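Xylulose kinase (Bifidobacterium adolescentis ATCC 15703, PDB 3I8B) probably catalyses the ATP-dependent phosphorylation of D-xylulose to D-xylulose 5-phosphate, as an FGGY-family carbohydrate kinase. Local coordinates at residues W149-E154 with E222-A227; N85-A90 with P155-K160; T96-Q101 with P138-T143; G117-P122 with G126-V131. One frame throughout, in Å; residues are numbered along the deposited sequence.

Contact 1 (W149-E154 with E222-A227)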
loop_
_atom_site.group_PDB
_atom_site.type_symbol
_atom_site.label_atom_id
_atom_site.label_comp_id
_atom_site.label_asym_id
_atom_site.label_seq_id
_atom_site.Cartn_x
_atom_site.Cartn_y
_atom_site.Cartn_z
ATOM N N TRP A 149 9.595 17.339 -5.967
ATOM C CA TRP A 149 9.353 18.447 -5.067
ATOM C C TRP A 149 10.676 18.982 -4.527
ATOM O O TRP A 149 10.875 20.199 -4.406
ATOM C CB TRP A 149 8.436 18.015 -3.915
ATOM C CG TRP A 149 8.189 19.127 -2.939
ATOM C CD1 TRP A 149 7.110 19.964 -2.904
ATOM C CD2 TRP A 149 9.055 19.543 -1.875
ATOM N NE1 TRP A 149 7.246 20.867 -1.881
ATOM C CE2 TRP A 149 8.428 20.627 -1.228
ATOM C CE3 TRP A 149 10.291 19.084 -1.389
ATOM C CZ2 TRP A 149 9.001 21.273 -0.131
ATOM C CZ3 TRP A 149 10.862 19.726 -0.310
ATOM C CH2 TRP A 149 10.215 20.811 0.311
ATOM N N VAL A 150 11.580 18.066 -4.199
ATOM C CA VAL A 150 12.882 18.445 -3.674
ATOM C C VAL A 150 13.691 19.185 -4.738
ATOM O O VAL A 150 14.408 20.140 -4.429
ATOM C CB VAL A 150 13.682 17.220 -3.164
ATOM C CG1 VAL A 150 15.078 17.650 -2.735
ATOM C CG2 VAL A 150 12.945 16.550 -2.004
ATOM N N ALA A 151 13.586 18.745 -5.991
ATOM C CA ALA A 151 14.298 19.437 -7.067
ATOM C C ALA A 151 13.754 20.851 -7.222
ATOM O O ALA A 151 14.502 21.794 -7.476
ATOM C CB ALA A 151 14.185 18.680 -8.380
ATOM N N GLU A 152 12.452 20.998 -7.060
ATOM C CA GLU A 152 11.822 22.302 -7.258
ATOM C C GLU A 152 12.064 23.245 -6.077
ATOM O O GLU A 152 12.313 24.436 -6.264
ATOM C CB GLU A 152 10.324 22.143 -7.538
ATOM C CG GLU A 152 9.560 23.453 -7.728
ATOM C CD GLU A 152 10.031 24.264 -8.931
ATOM O OE1 GLU A 152 9.794 25.497 -8.949
ATOM O OE2 GLU A 152 10.644 23.676 -9.849
ATOM N N ASN A 153 12.021 22.709 -4.861
ATOM C CA ASN A 153 12.059 23.549 -3.676
ATOM C C ASN A 153 13.385 23.608 -2.952
ATOM O O ASN A 153 13.638 24.564 -2.219
ATOM C CB ASN A 153 10.954 23.122 -2.709
ATOM C CG ASN A 153 9.575 23.400 -3.265
ATOM O OD1 ASN A 153 9.080 24.518 -3.178
ATOM N ND2 ASN A 153 8.951 22.384 -3.848
ATOM N N GLU A 154 14.210 22.574 -3.134
ATOM C CA GLU A 154 15.494 22.456 -2.442
ATOM C C GLU A 154 16.593 21.965 -3.388
ATOM O O GLU A 154 17.133 20.864 -3.208
ATOM C CB GLU A 154 15.380 21.490 -1.246
ATOM C CG GLU A 154 14.234 21.761 -0.291
ATOM C CD GLU A 154 14.292 20.888 0.969
ATOM O OE1 GLU A 154 15.048 19.890 0.985
ATOM O OE2 GLU A 154 13.563 21.190 1.942
ATOM N N GLU A 222 15.579 17.842 -13.936
ATOM C CA GLU A 222 15.859 18.866 -14.940
ATOM C C GLU A 222 15.650 20.269 -14.396
ATOM O O GLU A 222 16.421 21.179 -14.714
ATOM C CB GLU A 222 14.976 18.633 -16.172
ATOM C CG GLU A 222 15.250 19.511 -17.381
ATOM C CD GLU A 222 14.779 18.837 -18.664
ATOM O OE1 GLU A 222 15.363 17.796 -19.054
ATOM O OE2 GLU A 222 13.812 19.324 -19.263
ATOM N N ALA A 223 14.621 20.429 -13.563
ATOM C CA ALA A 223 14.282 21.721 -12.981
ATOM C C ALA A 223 15.440 22.330 -12.210
ATOM O O ALA A 223 15.621 23.548 -12.218
ATOM C CB ALA A 223 13.064 21.601 -12.070
ATOM N N ALA A 224 16.214 21.489 -11.530
ATOM C CA ALA A 224 17.326 21.994 -10.734
ATOM C C ALA A 224 18.659 22.019 -11.494
ATOM O O ALA A 224 19.520 22.844 -11.198
ATOM C CB ALA A 224 17.461 21.201 -9.409
ATOM N N GLU A 225 18.817 21.146 -12.486
ATOM C CA GLU A 225 20.157 20.856 -13.009
ATOM C C GLU A 225 20.400 21.138 -14.503
ATOM O O GLU A 225 21.546 21.195 -14.936
ATOM C CB GLU A 225 20.539 19.391 -12.713
ATOM C CG GLU A 225 20.381 18.972 -11.239
ATOM C CD GLU A 225 20.893 17.551 -10.945
ATOM O OE1 GLU A 225 21.903 17.125 -11.535
ATOM O OE2 GLU A 225 20.292 16.863 -10.102
ATOM N N GLY A 226 19.345 21.295 -15.293
ATOM C CA GLY A 226 19.513 21.316 -16.742
ATOM C C GLY A 226 19.400 19.897 -17.275
ATOM O O GLY A 226 19.642 18.944 -16.529
ATOM N N ALA A 227 19.043 19.748 -18.551
ATOM C CA ALA A 227 18.719 18.437 -19.120
ATOM C C ALA A 227 19.848 17.406 -19.087
ATOM O O ALA A 227 19.653 16.304 -18.572
ATOM C CB ALA A 227 18.175 18.580 -20.549
#
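The carboxylate of Glu152 is the flat group that reaches across, its OE2 lying 3.9 Å from the methyl CB of Ala223. CG stands anti to the backbone N (chi1 179°), and a bend at chi2 (63°) turns the acid back toward the other helix although CB points away from it. The indole of Trp149 takes no part across the gap; it lies on another side of the same helix, against Ser97 and Gln101. The amide nitrogen ND2 of Asn153 sits 3.0 Å above one face of the Trp149 ring, offset toward its rim, while Val150 CG2 meets the edge in plane. The same ND2 donates to Trp149 O over 3.0 Å, so this carbonyl accepts from both the side chain and the backbone N of Asn153.

Between the helices 143-153 and 214-225 of the N-terminal FGGY domain, alanines do the packing. Ala224 CB rests 3.6 Å from Ala151 O, and the methyls Ala151 CB and Ala224 CB are 4.3 Å apart. Side chains this short let the CA atoms of Ala151 and Ala224 approach to 5.4 Å. Val158 of the next helix touches both alanines and fills in beside them.

One methyl pair and a methyl laid on a backbone carbonyl thus make a small van der Waals contact without polar bonds; Glu152, an exposed residue, only grazes Ala223 and adds packing but no ion pair.

Contact 2 (N85-A90 with P155-K160)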
loop_
_atom_site.group_PDB
_atom_site.type_symbol
_atom_site.label_atom_id
_atom_site.label_comp_id
_atom_site.label_asym_id
_atom_site.label_seq_id
_atom_site.Cartn_x
_atom_site.Cartn_y
_atom_site.Cartn_z
ATOM N N ASN A 85 24.678 9.625 4.543
ATOM C CA ASN A 85 23.819 10.473 5.372
ATOM C C ASN A 85 22.468 10.738 4.734
ATOM O O ASN A 85 22.381 10.964 3.525
ATOM C CB ASN A 85 24.471 11.840 5.629
ATOM C CG ASN A 85 25.725 11.745 6.484
ATOM O OD1 ASN A 85 26.811 12.084 6.033
ATOM N ND2 ASN A 85 25.570 11.308 7.723
ATOM N N VAL A 86 21.412 10.748 5.545
ATOM C CA VAL A 86 20.112 11.186 5.057
ATOM C C VAL A 86 20.179 12.687 4.814
ATOM O O VAL A 86 20.525 13.445 5.710
ATOM C CB VAL A 86 18.980 10.841 6.055
ATOM C CG1 VAL A 86 17.667 11.477 5.613
ATOM C CG2 VAL A 86 18.833 9.313 6.176
ATOM N N ILE A 87 19.851 13.111 3.597
ATOM C CA ILE A 87 19.978 14.515 3.190
ATOM C C ILE A 87 18.974 15.503 3.842
ATOM O O ILE A 87 19.345 16.612 4.225
ATOM C CB ILE A 87 19.926 14.651 1.636
ATOM C CG1 ILE A 87 21.177 14.013 1.010
ATOM C CG2 ILE A 87 19.812 16.124 1.233
ATOM C CD1 ILE A 87 21.072 13.736 -0.495
ATOM N N ARG A 88 17.715 15.093 3.947
ATOM C CA ARG A 88 16.631 15.929 4.463
ATOM C C ARG A 88 15.551 14.950 4.893
ATOM O O ARG A 88 15.636 13.771 4.577
ATOM C CB ARG A 88 16.031 16.803 3.355
ATOM C CG ARG A 88 15.144 15.932 2.483
ATOM C CD ARG A 88 14.065 16.568 1.691
ATOM N NE ARG A 88 13.527 17.824 2.186
ATOM C CZ ARG A 88 12.433 17.961 2.923
ATOM N NH1 ARG A 88 12.042 19.184 3.247
ATOM N NH2 ARG A 88 11.746 16.902 3.344
ATOM N N ASP A 89 14.508 15.433 5.565
ATOM C CA ASP A 89 13.473 14.531 6.078
ATOM C C ASP A 89 12.801 13.660 5.018
ATOM O O ASP A 89 12.585 14.081 3.892
ATOM C CB ASP A 89 12.403 15.312 6.845
ATOM C CG ASP A 89 12.817 15.623 8.269
ATOM O OD1 ASP A 89 14.000 15.437 8.618
ATOM O OD2 ASP A 89 11.948 16.060 9.036
ATOM N N ALA A 90 12.474 12.428 5.393
ATOM C CA ALA A 90 11.741 11.571 4.496
ATOM C C ALA A 90 10.360 12.150 4.333
ATOM O O ALA A 90 9.752 12.603 5.309
ATOM C CB ALA A 90 11.673 10.134 5.041
ATOM N N PRO A 155 16.924 22.776 -4.406
ATOM C CA PRO A 155 17.917 22.385 -5.416
ATOM C C PRO A 155 19.273 21.941 -4.847
ATOM O O PRO A 155 19.849 20.993 -5.394
ATOM C CB PRO A 155 18.087 23.650 -6.269
ATOM C CG PRO A 155 16.827 24.447 -6.053
ATOM C CD PRO A 155 16.297 24.086 -4.696
ATOM N N GLU A 156 19.777 22.606 -3.806
ATOM C CA GLU A 156 21.061 22.219 -3.205
ATOM C C GLU A 156 21.032 20.789 -2.673
ATOM O O GLU A 156 22.036 20.074 -2.737
ATOM C CB GLU A 156 21.468 23.170 -2.074
ATOM C CG GLU A 156 21.736 24.594 -2.524
ATOM C CD GLU A 156 20.516 25.239 -3.163
ATOM O OE1 GLU A 156 19.397 25.141 -2.585
ATOM O OE2 GLU A 156 20.683 25.844 -4.249
ATOM N N ASN A 157 19.879 20.396 -2.139
ATOM C CA ASN A 157 19.657 19.041 -1.629
ATOM C C ASN A 157 19.503 18.011 -2.738
ATOM O O ASN A 157 19.999 16.889 -2.623
ATOM C CB ASN A 157 18.383 19.007 -0.762
ATOM C CG ASN A 157 18.607 19.546 0.637
ATOM O OD1 ASN A 157 17.648 19.784 1.397
ATOM N ND2 ASN A 157 19.868 19.716 1.000
ATOM N N VAL A 158 18.783 18.359 -3.797
ATOM C CA VAL A 158 18.530 17.378 -4.836
ATOM C C VAL A 158 19.832 16.994 -5.528
ATOM O O VAL A 158 20.026 15.833 -5.898
ATOM C CB VAL A 158 17.447 17.805 -5.835
ATOM C CG1 VAL A 158 18.078 18.471 -7.095
ATOM C CG2 VAL A 158 16.629 16.588 -6.236
ATOM N N LYS A 159 20.742 17.961 -5.631
ATOM C CA LYS A 159 22.033 17.755 -6.285
ATOM C C LYS A 159 22.989 16.881 -5.471
ATOM O O LYS A 159 23.970 16.373 -6.018
ATOM C CB LYS A 159 22.702 19.098 -6.598
ATOM C CG LYS A 159 22.043 19.879 -7.741
ATOM C CD LYS A 159 22.780 21.198 -7.975
ATOM C CE LYS A 159 21.965 22.149 -8.849
ATOM N NZ LYS A 159 22.514 23.535 -8.809
ATOM N N LYS A 160 22.717 16.705 -4.177
ATOM C CA LYS A 160 23.556 15.831 -3.329
ATOM C C LYS A 160 23.136 14.353 -3.378
ATOM O O LYS A 160 23.815 13.487 -2.828
ATOM C CB LYS A 160 23.521 16.292 -1.863
ATOM C CG LYS A 160 24.022 17.710 -1.601
ATOM C CD LYS A 160 24.058 17.980 -0.094
ATOM C CE LYS A 160 24.128 19.468 0.207
ATOM N NZ LYS A 160 24.314 19.745 1.664
#
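Ile87 carries this contact, lying against the side of Asn157 and ending over Lys160. From its CB two branches part. The shorter, CG2, is anti to the backbone N and slides alongside Asn157, 3.8 Å from Asn157 CB and 3.7 Å from Asn157 CG, so a methyl packs on the root of a polar side chain. The longer runs through CG1, which is anti to the carbonyl carbon (chi1 -68°), and stays extended at chi2 (164°). That extension delivers CD1 to Lys160, where it lies 3.6 Å from the carbonyl carbon C of Lys160 and 3.8 Å from Lys160 CB. The rest of the lysine chain leads away, leaving its ammonium clear of the apolar tip.

The contact joins the loop between strands 78-80 and 90-91 to the short helix 155-158, near the surface of the N-terminal FGGY domain; backbone bonding of Ile87 to Ile79 ties the loop to the first of those strands. A beta-branched isoleucine suits the place because it offers one methyl to each partner. Cutting the side chain back to an alanine is likely to open a gap beside Asn157 and leave the backbone of Lys160 without the apolar tip that now touches it.

Arg88, the next residue, adds little area, yet its polar end is well engaged. Its chain bends at chi3, NE makes a salt bridge with Glu154 OE1, and NH2 donates to Asp89 O at 3.0 Å, tilted 31° from that carbonyl's plane.

Contact 3 (T96-Q101 with P138-T143)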
loop_
_atom_site.group_PDB
_atom_site.type_symbol
_atom_site.label_atom_id
_atom_site.label_comp_id
_atom_site.label_asym_id
_atom_site.label_seq_id
_atom_site.Cartn_x
_atom_site.Cartn_y
_atom_site.Cartn_z
ATOM N N THR A 96 1.309 15.777 1.484
ATOM C CA THR A 96 0.627 16.330 0.311
ATOM C C THR A 96 1.404 17.488 -0.326
ATOM O O THR A 96 0.909 18.130 -1.251
ATOM C CB THR A 96 -0.754 16.875 0.678
ATOM O OG1 THR A 96 -0.605 17.856 1.713
ATOM C CG2 THR A 96 -1.651 15.759 1.155
ATOM N N SER A 97 2.592 17.770 0.198
ATOM C CA SER A 97 3.484 18.783 -0.370
ATOM C C SER A 97 3.694 18.612 -1.877
ATOM O O SER A 97 3.772 19.594 -2.610
ATOM C CB SER A 97 4.860 18.729 0.305
ATOM O OG SER A 97 4.800 19.129 1.661
ATOM N N SER A 98 3.792 17.362 -2.324
ATOM C CA SER A 98 4.207 17.053 -3.685
ATOM C C SER A 98 3.045 16.995 -4.670
ATOM O O SER A 98 3.225 16.596 -5.826
ATOM C CB SER A 98 4.965 15.719 -3.701
ATOM O OG SER A 98 4.144 14.685 -3.189
ATOM N N ALA A 99 1.856 17.379 -4.209
ATOM C CA ALA A 99 0.677 17.389 -5.069
ATOM C C ALA A 99 0.856 18.156 -6.400
ATOM O O ALA A 99 0.437 17.672 -7.452
ATOM C CB ALA A 99 -0.541 17.916 -4.299
ATOM N N PRO A 100 1.470 19.353 -6.359
ATOM C CA PRO A 100 1.694 20.075 -7.619
ATOM C C PRO A 100 2.584 19.284 -8.558
ATOM O O PRO A 100 2.329 19.249 -9.763
ATOM C CB PRO A 100 2.407 21.356 -7.173
ATOM C CG PRO A 100 1.976 21.551 -5.754
ATOM C CD PRO A 100 1.863 20.159 -5.189
ATOM N N GLN A 101 3.604 18.634 -8.003
ATOM C CA GLN A 101 4.516 17.849 -8.807
ATOM C C GLN A 101 3.813 16.636 -9.442
ATOM O O GLN A 101 4.088 16.288 -10.582
ATOM C CB GLN A 101 5.733 17.435 -7.987
ATOM C CG GLN A 101 6.711 18.589 -7.741
ATOM C CD GLN A 101 6.230 19.561 -6.677
ATOM O OE1 GLN A 101 6.626 20.728 -6.665
ATOM N NE2 GLN A 101 5.385 19.083 -5.772
ATOM N N PRO A 138 0.419 9.285 -11.429
ATOM C CA PRO A 138 0.982 10.047 -10.305
ATOM C C PRO A 138 -0.045 10.621 -9.328
ATOM O O PRO A 138 -1.067 11.184 -9.728
ATOM C CB PRO A 138 1.750 11.184 -10.999
ATOM C CG PRO A 138 2.146 10.621 -12.288
ATOM C CD PRO A 138 1.022 9.690 -12.709
ATOM N N VAL A 139 0.230 10.433 -8.041
ATOM C CA VAL A 139 -0.460 11.142 -6.968
ATOM C C VAL A 139 0.641 11.576 -6.015
ATOM O O VAL A 139 1.777 11.112 -6.125
ATOM C CB VAL A 139 -1.524 10.269 -6.229
ATOM C CG1 VAL A 139 -2.724 9.991 -7.130
ATOM C CG2 VAL A 139 -0.918 8.960 -5.732
ATOM N N ALA A 140 0.317 12.466 -5.096
ATOM C CA ALA A 140 1.292 12.990 -4.144
ATOM C C ALA A 140 2.012 11.901 -3.348
ATOM O O ALA A 140 3.126 12.117 -2.868
ATOM C CB ALA A 140 0.613 13.970 -3.187
ATOM N N SER A 141 1.379 10.742 -3.193
ATOM C CA SER A 141 1.984 9.668 -2.401
ATOM C C SER A 141 3.318 9.211 -2.955
ATOM O O SER A 141 4.244 8.918 -2.199
ATOM C CB SER A 141 1.057 8.450 -2.318
ATOM O OG SER A 141 -0.036 8.708 -1.462
ATOM N N TYR A 142 3.399 9.134 -4.281
ATOM C CA TYR A 142 4.475 8.417 -4.946
ATOM C C TYR A 142 5.861 9.054 -4.874
ATOM O O TYR A 142 6.012 10.276 -4.903
ATOM C CB TYR A 142 4.093 8.094 -6.389
ATOM C CG TYR A 142 2.799 7.328 -6.505
ATOM C CD1 TYR A 142 2.287 6.615 -5.419
ATOM C CD2 TYR A 142 2.090 7.301 -7.701
ATOM C CE1 TYR A 142 1.096 5.910 -5.524
ATOM C CE2 TYR A 142 0.916 6.598 -7.817
ATOM C CZ TYR A 142 0.421 5.901 -6.730
ATOM O OH TYR A 142 -0.758 5.198 -6.861
ATOM N N THR A 143 6.871 8.186 -4.766
ATOM C CA THR A 143 8.236 8.590 -4.490
ATOM C C THR A 143 8.760 9.619 -5.496
ATOM O O THR A 143 9.375 10.608 -5.111
ATOM C CB THR A 143 9.196 7.364 -4.481
ATOM O OG1 THR A 143 8.564 6.260 -3.812
ATOM C CG2 THR A 143 10.510 7.718 -3.780
#
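Two turns pack here chiefly through the methyl of Ala140: this CB, in the loop between helices 122-134 and 143-153, is set against the start of helix 99-110. The backbones come very close, with Ala99 CA and Ala140 CA 4.5 Å apart, and small residues on both sides make that possible. The methyl Ala140 CB lies 3.6 Å from Ser98 OG, 3.8 Å from Ala99 N and 4.3 Å from Ala99 CB.

Each side is a type I beta turn, Thr96 to Ala99 and Val139 to Tyr142, and each leads into a helix. Both belong to the N-terminal FGGY domain, and the ring of Tyr142, the last residue of the second turn, meets that of His75, a predicted substrate-binding residue.

Ser98 occupies the N-cap position of its helix, but its side chain makes no capping bond. With OG held between the backbone N and the carbonyl carbon (chi1 58°), the hydroxyl turns to the neighbouring loop and lies 2.8 Å from Ala140 O. A serine suits this buried spot because helix 143-153 supplies partners for its OG, which is hydrogen-bonded to Thr145 OG1 and Lys146 NZ. The same lysine nitrogen also bonds to Ala140 O.

Contact 4 (G117-P122 with G126-V131)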
loop_
_atom_site.group_PDB
_atom_site.type_symbol
_atom_site.label_atom_id
_atom_site.label_comp_id
_atom_site.label_asym_id
_atom_site.label_seq_id
_atom_site.Cartn_x
_atom_site.Cartn_y
_atom_site.Cartn_z
ATOM N N GLY A 117 -4.911 6.102 -31.184
ATOM C CA GLY A 117 -5.672 5.537 -30.083
ATOM C C GLY A 117 -5.624 6.310 -28.774
ATOM O O GLY A 117 -6.551 6.219 -27.961
ATOM N N GLU A 118 -4.549 7.061 -28.555
ATOM C CA GLU A 118 -4.418 7.859 -27.341
ATOM C C GLU A 118 -5.496 8.939 -27.275
ATOM O O GLU A 118 -5.942 9.433 -28.310
ATOM C CB GLU A 118 -3.026 8.486 -27.263
ATOM C CG GLU A 118 -1.923 7.488 -26.928
ATOM C CD GLU A 118 -0.554 8.130 -26.877
ATOM O OE1 GLU A 118 -0.276 9.007 -27.731
ATOM O OE2 GLU A 118 0.248 7.754 -25.990
ATOM N N PRO A 119 -5.929 9.292 -26.051
ATOM C CA PRO A 119 -6.904 10.364 -25.799
ATOM C C PRO A 119 -6.423 11.700 -26.358
ATOM O O PRO A 119 -5.216 11.952 -26.393
ATOM C CB PRO A 119 -6.942 10.460 -24.271
ATOM C CG PRO A 119 -6.414 9.161 -23.772
ATOM C CD PRO A 119 -5.477 8.634 -24.813
ATOM N N GLU A 120 -7.357 12.550 -26.777
ATOM C CA GLU A 120 -7.007 13.878 -27.266
ATOM C C GLU A 120 -6.696 14.828 -26.116
ATOM O O GLU A 120 -5.829 15.692 -26.229
ATOM C CB GLU A 120 -8.124 14.457 -28.150
ATOM C CG GLU A 120 -7.943 14.166 -29.625
ATOM C CD GLU A 120 -6.547 14.535 -30.105
ATOM O OE1 GLU A 120 -5.973 15.519 -29.578
ATOM O OE2 GLU A 120 -6.024 13.842 -31.005
ATOM N N ASP A 121 -7.422 14.677 -25.015
ATOM C CA ASP A 121 -7.155 15.473 -23.825
ATOM C C ASP A 121 -5.768 15.133 -23.265
ATOM O O ASP A 121 -5.474 13.966 -22.988
ATOM C CB ASP A 121 -8.234 15.227 -22.773
ATOM C CG ASP A 121 -7.958 15.965 -21.478
ATOM O OD1 ASP A 121 -7.572 17.149 -21.540
ATOM O OD2 ASP A 121 -8.132 15.365 -20.398
ATOM N N PRO A 122 -4.906 16.153 -23.103
ATOM C CA PRO A 122 -3.519 15.949 -22.665
ATOM C C PRO A 122 -3.442 15.318 -21.267
ATOM O O PRO A 122 -2.532 14.533 -20.994
ATOM C CB PRO A 122 -2.935 17.368 -22.631
ATOM C CG PRO A 122 -3.949 18.260 -23.299
ATOM C CD PRO A 122 -5.263 17.581 -23.216
ATOM N N GLY A 126 -1.816 11.847 -20.485
ATOM C CA GLY A 126 -0.689 11.743 -19.584
ATOM C C GLY A 126 -0.942 10.649 -18.564
ATOM O O GLY A 126 -0.058 9.854 -18.283
ATOM N N LYS A 127 -2.153 10.610 -18.016
ATOM C CA LYS A 127 -2.504 9.561 -17.067
ATOM C C LYS A 127 -2.300 8.192 -17.700
ATOM O O LYS A 127 -1.689 7.322 -17.101
ATOM C CB LYS A 127 -3.941 9.711 -16.557
ATOM C CG LYS A 127 -4.148 10.895 -15.629
ATOM C CD LYS A 127 -5.592 10.951 -15.122
ATOM C CE LYS A 127 -5.782 12.104 -14.145
ATOM N NZ LYS A 127 -7.182 12.623 -14.173
ATOM N N GLN A 128 -2.790 8.014 -18.921
ATOM C CA GLN A 128 -2.684 6.734 -19.609
ATOM C C GLN A 128 -1.237 6.331 -19.872
ATOM O O GLN A 128 -0.883 5.148 -19.779
ATOM C CB GLN A 128 -3.463 6.786 -20.926
ATOM C CG GLN A 128 -3.100 5.692 -21.910
ATOM C CD GLN A 128 -4.017 5.683 -23.114
ATOM O OE1 GLN A 128 -5.239 5.814 -22.977
ATOM N NE2 GLN A 128 -3.439 5.539 -24.301
ATOM N N ARG A 129 -0.402 7.307 -20.214
ATOM C CA ARG A 129 1.011 7.038 -20.484
ATOM C C ARG A 129 1.774 6.630 -19.215
ATOM O O ARG A 129 2.707 5.812 -19.273
ATOM C CB ARG A 129 1.671 8.247 -21.152
ATOM C CG ARG A 129 1.359 8.369 -22.652
ATOM C CD ARG A 129 1.737 9.766 -23.195
ATOM N NE ARG A 129 1.507 9.860 -24.637
ATOM C CZ ARG A 129 1.564 10.987 -25.339
ATOM N NH1 ARG A 129 1.851 12.136 -24.740
ATOM N NH2 ARG A 129 1.338 10.961 -26.649
ATOM N N TRP A 130 1.387 7.201 -18.078
ATOM C CA TRP A 130 1.973 6.808 -16.794
ATOM C C TRP A 130 1.588 5.379 -16.433
ATOM O O TRP A 130 2.439 4.567 -16.046
ATOM C CB TRP A 130 1.565 7.775 -15.668
ATOM C CG TRP A 130 2.421 8.994 -15.622
ATOM C CD1 TRP A 130 2.086 10.265 -16.041
ATOM C CD2 TRP A 130 3.773 9.070 -15.151
ATOM N NE1 TRP A 130 3.153 11.115 -15.850
ATOM C CE2 TRP A 130 4.199 10.406 -15.312
ATOM C CE3 TRP A 130 4.660 8.137 -14.600
ATOM C CZ2 TRP A 130 5.476 10.831 -14.945
ATOM C CZ3 TRP A 130 5.936 8.560 -14.241
ATOM C CH2 TRP A 130 6.330 9.895 -14.416
ATOM N N VAL A 131 0.304 5.072 -16.550
ATOM C CA VAL A 131 -0.177 3.726 -16.262
ATOM C C VAL A 131 0.563 2.666 -17.107
ATOM O O VAL A 131 1.055 1.661 -16.571
ATOM C CB VAL A 131 -1.713 3.650 -16.425
ATOM C CG1 VAL A 131 -2.229 2.200 -16.358
ATOM C CG2 VAL A 131 -2.373 4.498 -15.354
#
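Arg129 and Glu118 grip each other side-on through two bonds, one to each carboxylate oxygen. NE of Arg129 donates to Glu118 OE2 over 2.8 Å, nearly in the guanidinium plane but from above the carboxylate plane. NH2 of Arg129 reaches Glu118 OE1, also at 2.8 Å, on its syn side but tilted out of both planes, which stand 56° apart. NH2 also bonds to Pro113 O, and NH1 to Leu109 O and Ala112 O. Glu118 OE1 takes a second donor, Gln115 N.

Alongside, the ring of Pro119 packs on the end of Gln128, with Pro119 CD 3.7 Å from Gln128 CD.

The loop leads into the first turn of helix 122-134. Asp121 is its N-cap, OD2 accepting from Ala124 N, and Gly126 N donates to Pro122 O over 2.8 Å. Proline suits this turn because it has no N-H to leave unpaired.

A leucine in place of Arg129 would probably leave the Glu118 carboxylate without its close countercharge and the carbonyls of Leu109, Ala112 and Pro113 without their shared donor. Ringed by a carboxylate and three carbonyls, the guanidinium probably stays charged and binds the end of helix 99-110 and the loop after it to helix 122-134.

How the contacts relate
From the N terminus, segment 85-90 opens the long loop that contact 2 closes at 155-160, tying the loop before strand 90-91 to helix 155-158. Within it, contact 3 runs from 96-101 to 138-143 and joins the start of helix 99-110 to the loop before helix 143-153. Within that in turn lies contact 4, a short local closure between the loop before helix 122-134 and that helix. Contact 1 starts at 149-154, before contact 2 has closed, and ends at 222-227, bringing helix 143-153 to helix 214-225, so these two cross. They touch where helix 155-158 follows helix 143-153. Contact 3 touches contact 1 at Trp149, and its Pro138 lies against Trp130 of contact 4.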